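Local coordinates for protein endo-1,4-beta-xylanase (Uncultured bacterium, PDB 7AX7) that removes acetyl groups from acetylated xylan with a cobalt-dependent CE4 (NodB-type) deacetylase domain, one module of a multidomain xylanase, at residues A[59-69]-A[80-88]; A[15-26]-A[48-57]. All blocks are in the same frame, centred on the assembly; numbering follows the deposited sequence.

Contact 1: residues A[59-69]-A[80-88]. With CO (cobalt (II) ion), chain B.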
loop_
_atom_site.group_PDB
_atom_site.type_symbol
_atom_site.label_atom_id
_atom_site.label_comp_id
_atom_site.label_asym_id
_atom_site.label_seq_id
_atom_site.Cartn_x
_atom_site.Cartn_y
_atom_site.Cartn_z
ATOM N N LEU A 59 5.417 2.399 -5.672
ATOM C CA LEU A 59 4.498 1.440 -6.267
ATOM C C LEU A 59 4.907 0.018 -5.868
ATOM O O LEU A 59 6.083 -0.356 -5.975
ATOM C CB LEU A 59 4.456 1.602 -7.789
ATOM C CG LEU A 59 4.134 3.003 -8.339
ATOM C CD1 LEU A 59 4.037 2.984 -9.865
ATOM C CD2 LEU A 59 2.847 3.566 -7.734
ATOM N N ALA A 60 3.934 -0.769 -5.409
ATOM C CA ALA A 60 4.146 -2.125 -4.908
ATOM C C ALA A 60 3.081 -3.055 -5.503
ATOM O O ALA A 60 2.172 -2.624 -6.215
ATOM C CB ALA A 60 4.112 -2.152 -3.367
ATOM N N SER A 61 3.191 -4.341 -5.203
ATOM C CA SER A 61 2.391 -5.375 -5.853
ATOM C C SER A 61 1.216 -5.792 -4.974
ATOM O O SER A 61 1.391 -6.062 -3.780
ATOM C CB SER A 61 3.259 -6.591 -6.167
ATOM O OG SER A 61 2.473 -7.636 -6.716
ATOM N N HIS A 62 0.020 -5.843 -5.564
ATOM C CA HIS A 62 -1.158 -6.409 -4.913
ATOM C C HIS A 62 -1.723 -7.587 -5.721
ATOM O O HIS A 62 -2.925 -7.867 -5.673
ATOM C CB HIS A 62 -2.211 -5.316 -4.702
ATOM C CG HIS A 62 -3.202 -5.612 -3.615
ATOM N ND1 HIS A 62 -2.908 -6.405 -2.527
ATOM C CD2 HIS A 62 -4.480 -5.196 -3.440
ATOM C CE1 HIS A 62 -3.963 -6.473 -1.732
ATOM N NE2 HIS A 62 -4.930 -5.746 -2.264
ATOM N N SER A 63 -0.856 -8.273 -6.476
ATOM C CA SER A 63 -1.191 -9.361 -7.403
ATOM C C SER A 63 -1.722 -8.825 -8.732
ATOM O O SER A 63 -1.859 -7.609 -8.903
ATOM C CB SER A 63 -2.198 -10.345 -6.783
ATOM O OG SER A 63 -3.542 -9.921 -6.967
ATOM N N TYR A 64 -2.003 -9.721 -9.691
ATOM C CA TYR A 64 -2.501 -9.291 -10.996
ATOM C C TYR A 64 -4.032 -9.267 -11.080
ATOM O O TYR A 64 -4.598 -8.301 -11.601
ATOM C CB TYR A 64 -1.933 -10.180 -12.115
ATOM C CG TYR A 64 -2.088 -9.516 -13.465
ATOM C CD1 TYR A 64 -1.165 -8.573 -13.899
ATOM C CD2 TYR A 64 -3.182 -9.781 -14.276
ATOM C CE1 TYR A 64 -1.307 -7.933 -15.108
ATOM C CE2 TYR A 64 -3.337 -9.145 -15.496
ATOM C CZ TYR A 64 -2.393 -8.217 -15.905
ATOM O OH TYR A 64 -2.523 -7.569 -17.117
ATOM N N THR A 65 -4.722 -10.300 -10.576
ATOM C CA THR A 65 -6.177 -10.397 -10.679
ATOM C C THR A 65 -6.893 -10.170 -9.353
ATOM O O THR A 65 -8.128 -10.183 -9.324
ATOM C CB THR A 65 -6.604 -11.767 -11.240
ATOM O OG1 THR A 65 -6.172 -12.804 -10.351
ATOM C CG2 THR A 65 -6.026 -12.006 -12.619
ATOM N N HIS A 66 -6.160 -9.986 -8.259
ATOM C CA HIS A 66 -6.756 -9.725 -6.950
ATOM C C HIS A 66 -7.750 -10.822 -6.557
ATOM O O HIS A 66 -8.882 -10.555 -6.150
ATOM C CB HIS A 66 -7.421 -8.343 -6.915
ATOM C CG HIS A 66 -7.661 -7.833 -5.528
ATOM N ND1 HIS A 66 -8.840 -8.047 -4.846
ATOM C CD2 HIS A 66 -6.857 -7.147 -4.682
ATOM C CE1 HIS A 66 -8.759 -7.499 -3.648
ATOM N NE2 HIS A 66 -7.564 -6.949 -3.523
ATOM N N GLN A 67 -7.327 -12.069 -6.686
ATOM C CA GLN A 67 -8.110 -13.182 -6.171
ATOM C C GLN A 67 -7.474 -13.697 -4.885
ATOM O O GLN A 67 -6.350 -13.331 -4.533
ATOM C CB GLN A 67 -8.226 -14.302 -7.208
ATOM C CG GLN A 67 -8.972 -13.882 -8.472
ATOM C CD GLN A 67 -8.978 -14.972 -9.536
ATOM O OE1 GLN A 67 -9.992 -15.638 -9.745
ATOM N NE2 GLN A 67 -7.839 -15.165 -10.203
ATOM N N ASP A 68 -8.223 -14.538 -4.170
ATOM C CA ASP A 68 -7.703 -15.210 -2.985
ATOM C C ASP A 68 -6.629 -16.197 -3.422
ATOM O O ASP A 68 -6.931 -17.243 -4.007
ATOM C CB ASP A 68 -8.829 -15.914 -2.234
ATOM C CG ASP A 68 -8.365 -16.538 -0.927
ATOM O OD1 ASP A 68 -7.167 -16.838 -0.791
ATOM O OD2 ASP A 68 -9.202 -16.731 -0.030
ATOM N N MET A 69 -5.374 -15.863 -3.157
ATOM C CA MET A 69 -4.272 -16.653 -3.693
ATOM C C MET A 69 -3.976 -17.900 -2.863
ATOM O O MET A 69 -3.106 -18.691 -3.252
ATOM C CB MET A 69 -3.027 -15.762 -3.834
ATOM C CG MET A 69 -3.282 -14.526 -4.725
ATOM S SD MET A 69 -1.925 -13.337 -4.887
ATOM C CE MET A 69 -0.680 -14.286 -5.762
ATOM N N GLU A 80 1.172 -14.453 -11.596
ATOM C CA GLU A 80 0.550 -13.227 -11.101
ATOM C C GLU A 80 1.607 -12.215 -10.655
ATOM O O GLU A 80 1.549 -11.037 -11.019
ATOM C CB GLU A 80 -0.412 -13.545 -9.956
ATOM C CG GLU A 80 -1.678 -14.284 -10.390
ATOM C CD GLU A 80 -2.935 -13.438 -10.284
ATOM O OE1 GLU A 80 -2.916 -12.387 -9.608
ATOM O OE2 GLU A 80 -3.957 -13.836 -10.873
ATOM N N MET A 81 2.594 -12.664 -9.876
ATOM C CA MET A 81 3.619 -11.749 -9.378
ATOM C C MET A 81 4.474 -11.194 -10.516
ATOM O O MET A 81 4.674 -9.974 -10.626
ATOM C CB MET A 81 4.488 -12.461 -8.344
ATOM C CG MET A 81 3.704 -13.011 -7.153
ATOM S SD MET A 81 2.784 -11.727 -6.284
ATOM C CE MET A 81 4.186 -10.718 -5.748
ATOM N N GLU A 82 4.988 -12.071 -11.378
ATOM C CA GLU A 82 5.831 -11.610 -12.481
ATOM C C GLU A 82 5.086 -10.638 -13.393
ATOM O O GLU A 82 5.632 -9.603 -13.788
ATOM C CB GLU A 82 6.347 -12.809 -13.276
ATOM C CG GLU A 82 7.257 -13.700 -12.449
ATOM C CD GLU A 82 7.503 -15.061 -13.077
ATOM O OE1 GLU A 82 7.249 -15.218 -14.293
ATOM O OE2 GLU A 82 7.948 -15.972 -12.340
ATOM N N TRP A 83 3.845 -10.958 -13.753
ATOM C CA TRP A 83 3.099 -10.067 -14.632
ATOM C C TRP A 83 2.822 -8.723 -13.972
ATOM O O TRP A 83 2.787 -7.699 -14.660
ATOM C CB TRP A 83 1.789 -10.718 -15.054
ATOM C CG TRP A 83 1.988 -11.964 -15.842
ATOM C CD1 TRP A 83 3.069 -12.285 -16.613
ATOM C CD2 TRP A 83 1.099 -13.084 -15.907
ATOM N NE1 TRP A 83 2.899 -13.528 -17.170
ATOM C CE2 TRP A 83 1.700 -14.045 -16.752
ATOM C CE3 TRP A 83 -0.150 -13.369 -15.333
ATOM C CZ2 TRP A 83 1.100 -15.276 -17.035
ATOM C CZ3 TRP A 83 -0.751 -14.595 -15.620
ATOM C CH2 TRP A 83 -0.124 -15.528 -16.466
ATOM N N THR A 84 2.620 -8.697 -12.650
ATOM C CA THR A 84 2.364 -7.424 -11.987
ATOM C C THR A 84 3.624 -6.570 -11.943
ATOM O O THR A 84 3.583 -5.372 -12.249
ATOM C CB THR A 84 1.817 -7.660 -10.576
ATOM O OG1 THR A 84 0.570 -8.358 -10.667
ATOM C CG2 THR A 84 1.598 -6.321 -9.853
ATOM N N SER A 85 4.754 -7.169 -11.550
ATOM C CA SER A 85 6.010 -6.430 -11.495
ATOM C C SER A 85 6.430 -5.936 -12.876
ATOM O O SER A 85 6.891 -4.800 -13.021
ATOM C CB SER A 85 7.106 -7.301 -10.895
ATOM O OG SER A 85 6.878 -7.514 -9.519
ATOM N N SER A 86 6.302 -6.778 -13.903
ATOM C CA SER A 86 6.743 -6.338 -15.225
ATOM C C SER A 86 5.790 -5.299 -15.818
ATOM O O SER A 86 6.237 -4.401 -16.542
ATOM C CB SER A 86 6.923 -7.542 -16.157
ATOM O OG SER A 86 5.750 -8.311 -16.247
ATOM N N ALA A 87 4.490 -5.378 -15.506
ATOM C CA ALA A 87 3.574 -4.316 -15.928
ATOM C C ALA A 87 3.968 -2.968 -15.324
ATOM O O ALA A 87 3.929 -1.935 -16.003
ATOM C CB ALA A 87 2.134 -4.667 -15.546
ATOM N N ILE A 88 4.347 -2.957 -14.047
ATOM C CA ILE A 88 4.734 -1.712 -13.394
ATOM C C ILE A 88 6.090 -1.228 -13.906
ATOM O O ILE A 88 6.287 -0.027 -14.146
ATOM C CB ILE A 88 4.732 -1.902 -11.870
ATOM C CG1 ILE A 88 3.302 -2.128 -11.376
ATOM C CG2 ILE A 88 5.378 -0.709 -11.187
ATOM C CD1 ILE A 88 3.220 -2.614 -9.940
HETATM CO CO CO B . -7.137 -5.539 -1.949
HETATM O O HOH W 1 4.366 -8.405 -8.374
HETATM O O HOH W 2 -4.603 -12.963 -7.362
#
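Glu80 of helix 74-92 binds Tyr64 and Thr65 in the loop that carries the H-x3-H metal motif of NodB-type deacetylases, in which His62 and His66 bind cobalt through NE2, together with Asp12. The glutamate chain is bent at chi2 (-111°), which brings its carboxylate to the backbone of both loop residues. Their amides meet OE1 from the same face of the carboxylate: Tyr64 N at 2.8 Å from Glu80 OE1, above the plane, and Thr65 N at 2.9 Å, on the syn side but also tilted out of the plane, in the straighter bond (164°). Thr65 OG1 donates to Glu80 OE2 at a doubtfully short 2.5 Å, while Gln67 NE2 donates to the same OG1. One acid thus pins the loop between the histidines, probably helping to position them. Next to it the side chains of Tyr64 and Trp83 cross at about a right angle, with Tyr64 CD1 3.8 Å from Trp83 CB and Thr84 OG1 at the ring edge. Leu59 CD1 of strand 59-61, nearly antiparallel to the helix, packs on Ile88 CG2. A water bridges the strand to the helix, 2.6 Å from Ser61 OG and 2.8 Å from Met81 O, to which it donates.

Contact 2: residues A[15-26]-A[48-57]; sequences SSTTSDVLDILE and IMQRQVRMGC
Ile48 packs against the first turns of helix 16-28, its CG2 pressed tightly on Thr18 CG2 at 3.5 Å and its CD1 reaching Ser15 O. Ser15 and Thr18 form this helix's capping box, both hydroxyls also bonding to Asp154. The two helices flank the sheet of the NodB fold, their segments nearly parallel at 23°. Arg51 follows as a knob among Ser19, Leu22, Asp23 and Glu26. With CG opposite the backbone N (chi1 -177°) and the chain extended as far as NE, it slides past Leu22, whose CB sits over the centre of the guanidinium face, 3.6 Å from CZ. NH1 and NH2 both grip Asp23 OD1, at 2.8 Å and 2.7 Å from it, close to the guanidinium plane; NH2 also bonds Glu26 OE1 at 3.0 Å. A lysine in place of Arg51 would probably lose the two-nitrogen grip on Asp23 and the flat face over Leu22 CB. Gln52 then lays CG across the Leu22 methyls. Met55 bends at its thioether, bringing CE to 3.5 Å from Leu22 O, before Gly56 closes the helix in a Schellman motif; Cys57 SG lies 4.2 Å from Leu25 CD1. Apolar contacts thus lie on the buried side, where Leu25 and Cys57 reach Phe34 of strand 33-36, while at the more exposed margin two acids share one arginine, so their charges are probably only partly offset.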
loop_
_atom_site.group_PDB
_atom_site.type_symbol
_atom_site.label_atom_id
_atom_site.label_comp_id
_atom_site.label_asym_id
_atom_site.label_seq_id
_atom_site.Cartn_x
_atom_site.Cartn_y
_atom_site.Cartn_z
ATOM N N SER A 15 -7.070 3.840 -9.556
ATOM C CA SER A 15 -8.417 4.168 -9.989
ATOM C C SER A 15 -8.515 5.683 -10.088
ATOM O O SER A 15 -7.594 6.414 -9.706
ATOM C CB SER A 15 -9.475 3.627 -9.021
ATOM O OG SER A 15 -9.452 4.346 -7.799
ATOM N N SER A 16 -9.651 6.163 -10.598
ATOM C CA SER A 16 -9.845 7.606 -10.643
ATOM C C SER A 16 -9.845 8.188 -9.237
ATOM O O SER A 16 -9.424 9.330 -9.037
ATOM C CB SER A 16 -11.142 7.947 -11.385
ATOM O OG SER A 16 -12.271 7.662 -10.581
ATOM N N THR A 17 -10.279 7.406 -8.245
ATOM C CA THR A 17 -10.212 7.872 -6.867
ATOM C C THR A 17 -8.772 8.141 -6.455
ATOM O O THR A 17 -8.499 9.086 -5.700
ATOM C CB THR A 17 -10.865 6.852 -5.936
ATOM O OG1 THR A 17 -12.242 6.678 -6.308
ATOM C CG2 THR A 17 -10.776 7.314 -4.486
ATOM N N THR A 18 -7.837 7.320 -6.946
ATOM C CA THR A 18 -6.418 7.551 -6.683
ATOM C C THR A 18 -6.032 9.010 -6.905
ATOM O O THR A 18 -5.269 9.583 -6.120
ATOM C CB THR A 18 -5.554 6.654 -7.572
ATOM O OG1 THR A 18 -5.874 5.275 -7.342
ATOM C CG2 THR A 18 -4.065 6.897 -7.280
ATOM N N SER A 19 -6.525 9.619 -7.990
ATOM C CA SER A 19 -6.145 10.995 -8.297
ATOM C C SER A 19 -6.549 11.944 -7.177
ATOM O O SER A 19 -5.845 12.922 -6.900
ATOM C CB SER A 19 -6.770 11.434 -9.620
ATOM O OG SER A 19 -6.266 10.647 -10.679
ATOM N N ASP A 20 -7.686 11.678 -6.531
ATOM C CA ASP A 20 -8.106 12.508 -5.405
ATOM C C ASP A 20 -7.211 12.278 -4.195
ATOM O O ASP A 20 -6.925 13.216 -3.439
ATOM C CB ASP A 20 -9.566 12.219 -5.054
ATOM C CG ASP A 20 -10.520 12.539 -6.198
ATOM O OD1 ASP A 20 -10.384 13.614 -6.823
ATOM O OD2 ASP A 20 -11.405 11.710 -6.473
ATOM N N VAL A 21 -6.780 11.029 -3.982
ATOM C CA VAL A 21 -5.824 10.762 -2.917
ATOM C C VAL A 21 -4.539 11.537 -3.178
ATOM O O VAL A 21 -3.993 12.192 -2.277
ATOM C CB VAL A 21 -5.576 9.242 -2.788
ATOM C CG1 VAL A 21 -4.435 8.946 -1.810
ATOM C CG2 VAL A 21 -6.859 8.518 -2.349
ATOM N N LEU A 22 -4.064 11.517 -4.430
ATOM C CA LEU A 22 -2.819 12.199 -4.773
ATOM C C LEU A 22 -2.926 13.705 -4.560
ATOM O O LEU A 22 -1.982 14.337 -4.066
ATOM C CB LEU A 22 -2.448 11.896 -6.224
ATOM C CG LEU A 22 -2.061 10.450 -6.548
ATOM C CD1 LEU A 22 -1.875 10.328 -8.041
ATOM C CD2 LEU A 22 -0.789 10.023 -5.784
ATOM N N ASP A 23 -4.048 14.301 -4.972
ATOM C CA ASP A 23 -4.261 15.725 -4.740
ATOM C C ASP A 23 -4.016 16.074 -3.283
ATOM O O ASP A 23 -3.363 17.077 -2.975
ATOM C CB ASP A 23 -5.682 16.124 -5.141
ATOM C CG ASP A 23 -5.902 16.110 -6.645
ATOM O OD1 ASP A 23 -4.911 16.041 -7.408
ATOM O OD2 ASP A 23 -7.079 16.163 -7.058
ATOM N N ILE A 24 -4.518 15.236 -2.371
ATOM C CA ILE A 24 -4.381 15.501 -0.943
ATOM C C ILE A 24 -2.940 15.269 -0.489
ATOM O O ILE A 24 -2.359 16.085 0.238
ATOM C CB ILE A 24 -5.378 14.633 -0.155
ATOM C CG1 ILE A 24 -6.815 15.094 -0.432
ATOM C CG2 ILE A 24 -5.045 14.626 1.339
ATOM C CD1 ILE A 24 -7.874 14.029 -0.094
ATOM N N LEU A 25 -2.345 14.147 -0.897
ATOM C CA LEU A 25 -0.949 13.897 -0.561
ATOM C C LEU A 25 -0.060 15.033 -1.049
ATOM O O LEU A 25 0.834 15.485 -0.325
ATOM C CB LEU A 25 -0.490 12.561 -1.149
ATOM C CG LEU A 25 -1.194 11.281 -0.667
ATOM C CD1 LEU A 25 -0.625 10.079 -1.399
ATOM C CD2 LEU A 25 -1.065 11.099 0.855
ATOM N N GLU A 26 -0.296 15.519 -2.267
ATOM C CA GLU A 26 0.512 16.622 -2.783
ATOM C C GLU A 26 0.312 17.882 -1.951
ATOM O O GLU A 26 1.277 18.597 -1.649
ATOM C CB GLU A 26 0.167 16.891 -4.248
ATOM C CG GLU A 26 0.960 18.025 -4.895
ATOM C CD GLU A 26 0.609 18.205 -6.372
ATOM O OE1 GLU A 26 -0.538 17.879 -6.755
ATOM O OE2 GLU A 26 1.476 18.667 -7.149
ATOM N N ILE A 48 -2.031 8.380 -14.113
ATOM C CA ILE A 48 -2.061 8.353 -12.652
ATOM C C ILE A 48 -0.776 7.737 -12.109
ATOM O O ILE A 48 -0.144 8.275 -11.191
ATOM C CB ILE A 48 -3.310 7.596 -12.163
ATOM C CG1 ILE A 48 -4.581 8.385 -12.496
ATOM C CG2 ILE A 48 -3.225 7.257 -10.655
ATOM C CD1 ILE A 48 -5.865 7.538 -12.381
ATOM N N MET A 49 -0.359 6.604 -12.686
ATOM C CA MET A 49 0.891 5.977 -12.261
ATOM C C MET A 49 2.092 6.883 -12.541
ATOM O O MET A 49 3.035 6.936 -11.743
ATOM C CB MET A 49 1.055 4.623 -12.953
ATOM C CG MET A 49 -0.099 3.654 -12.664
ATOM S SD MET A 49 0.056 2.052 -13.476
ATOM C CE MET A 49 1.697 1.545 -12.938
ATOM N N GLN A 50 2.084 7.596 -13.672
ATOM C CA GLN A 50 3.168 8.538 -13.932
ATOM C C GLN A 50 3.232 9.604 -12.845
ATOM O O GLN A 50 4.320 9.949 -12.363
ATOM C CB GLN A 50 2.995 9.191 -15.303
ATOM C CG GLN A 50 3.201 8.262 -16.499
ATOM C CD GLN A 50 2.944 8.979 -17.814
ATOM O OE1 GLN A 50 1.895 9.592 -18.002
ATOM N NE2 GLN A 50 3.913 8.917 -18.723
ATOM N N ARG A 51 2.072 10.133 -12.444
ATOM C CA ARG A 51 2.030 11.134 -11.384
ATOM C C ARG A 51 2.464 10.544 -10.041
ATOM O O ARG A 51 3.156 11.208 -9.262
ATOM C CB ARG A 51 0.624 11.731 -11.291
ATOM C CG ARG A 51 0.480 12.851 -10.264
ATOM C CD ARG A 51 -0.966 13.341 -10.128
ATOM N NE ARG A 51 -1.100 14.327 -9.054
ATOM C CZ ARG A 51 -2.255 14.703 -8.513
ATOM N NH1 ARG A 51 -3.400 14.174 -8.932
ATOM N NH2 ARG A 51 -2.263 15.596 -7.531
ATOM N N GLN A 52 2.080 9.299 -9.752
ATOM C CA GLN A 52 2.572 8.652 -8.538
ATOM C C GLN A 52 4.099 8.651 -8.507
ATOM O O GLN A 52 4.713 8.990 -7.486
ATOM C CB GLN A 52 2.014 7.223 -8.429
ATOM C CG GLN A 52 0.523 7.155 -8.077
ATOM C CD GLN A 52 -0.070 5.755 -8.251
ATOM O OE1 GLN A 52 0.182 5.080 -9.248
ATOM N NE2 GLN A 52 -0.862 5.323 -7.280
ATOM N N VAL A 53 4.732 8.282 -9.625
ATOM C CA VAL A 53 6.191 8.267 -9.652
ATOM C C VAL A 53 6.749 9.689 -9.530
ATOM O O VAL A 53 7.718 9.926 -8.800
ATOM C CB VAL A 53 6.698 7.542 -10.917
ATOM C CG1 VAL A 53 8.200 7.723 -11.068
ATOM C CG2 VAL A 53 6.339 6.041 -10.859
ATOM N N ARG A 54 6.132 10.662 -10.211
ATOM C CA ARG A 54 6.614 12.043 -10.101
ATOM C C ARG A 54 6.622 12.518 -8.657
ATOM O O ARG A 54 7.549 13.217 -8.232
ATOM C CB ARG A 54 5.766 12.995 -10.950
ATOM C CG ARG A 54 6.051 12.898 -12.454
ATOM C CD ARG A 54 5.596 14.159 -13.208
ATOM N NE ARG A 54 4.190 14.518 -12.990
ATOM C CZ ARG A 54 3.156 13.940 -13.598
ATOM N NH1 ARG A 54 3.341 12.948 -14.458
ATOM N NH2 ARG A 54 1.926 14.352 -13.341
ATOM N N MET A 55 5.596 12.162 -7.891
ATOM C CA MET A 55 5.478 12.582 -6.503
ATOM C C MET A 55 6.303 11.727 -5.547
ATOM O O MET A 55 6.204 11.912 -4.329
ATOM C CB MET A 55 4.008 12.551 -6.076
ATOM C CG MET A 55 3.164 13.628 -6.721
ATOM S SD MET A 55 1.401 13.386 -6.463
ATOM C CE MET A 55 1.290 13.110 -4.676
ATOM N N GLY A 56 7.093 10.789 -6.057
ATOM C CA GLY A 56 7.872 9.950 -5.169
ATOM C C GLY A 56 7.057 8.992 -4.333
ATOM O O GLY A 56 7.529 8.551 -3.281
ATOM N N CYS A 57 5.832 8.677 -4.747
ATOM C CA CYS A 57 5.072 7.631 -4.083
ATOM C C CYS A 57 5.556 6.288 -4.593
ATOM O O CYS A 57 5.855 6.136 -5.777
ATOM C CB CYS A 57 3.571 7.784 -4.333
ATOM S SG CYS A 57 2.839 9.281 -3.596
HETATM O O HOH W 3 -3.910 12.015 -11.054
HETATM O O HOH W 4 1.377 16.281 -9.092
#

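Overall arrangement
Both contacts belong to the same parallel-sheet fold and are in series along the chain, with helix 46-54 leading directly into strand 58-61. Their centres lie 19 Å apart, yet they touch where Leu59 of contact 1 packs on Met49, Gln52 and Val53 of contact 2. Contact 1 is the more buried: it joins a strand and the metal-binding loop to a helix, and its acid is spent on backbone amides and a hydroxyl. Contact 2 pairs two helices and is only partly buried; its charges pair with each other in a salt-bridge network at the margin. Cobalt is bound directly within contact 1, whereas the side chain of Ser15 in contact 2 is about 12 Å from it.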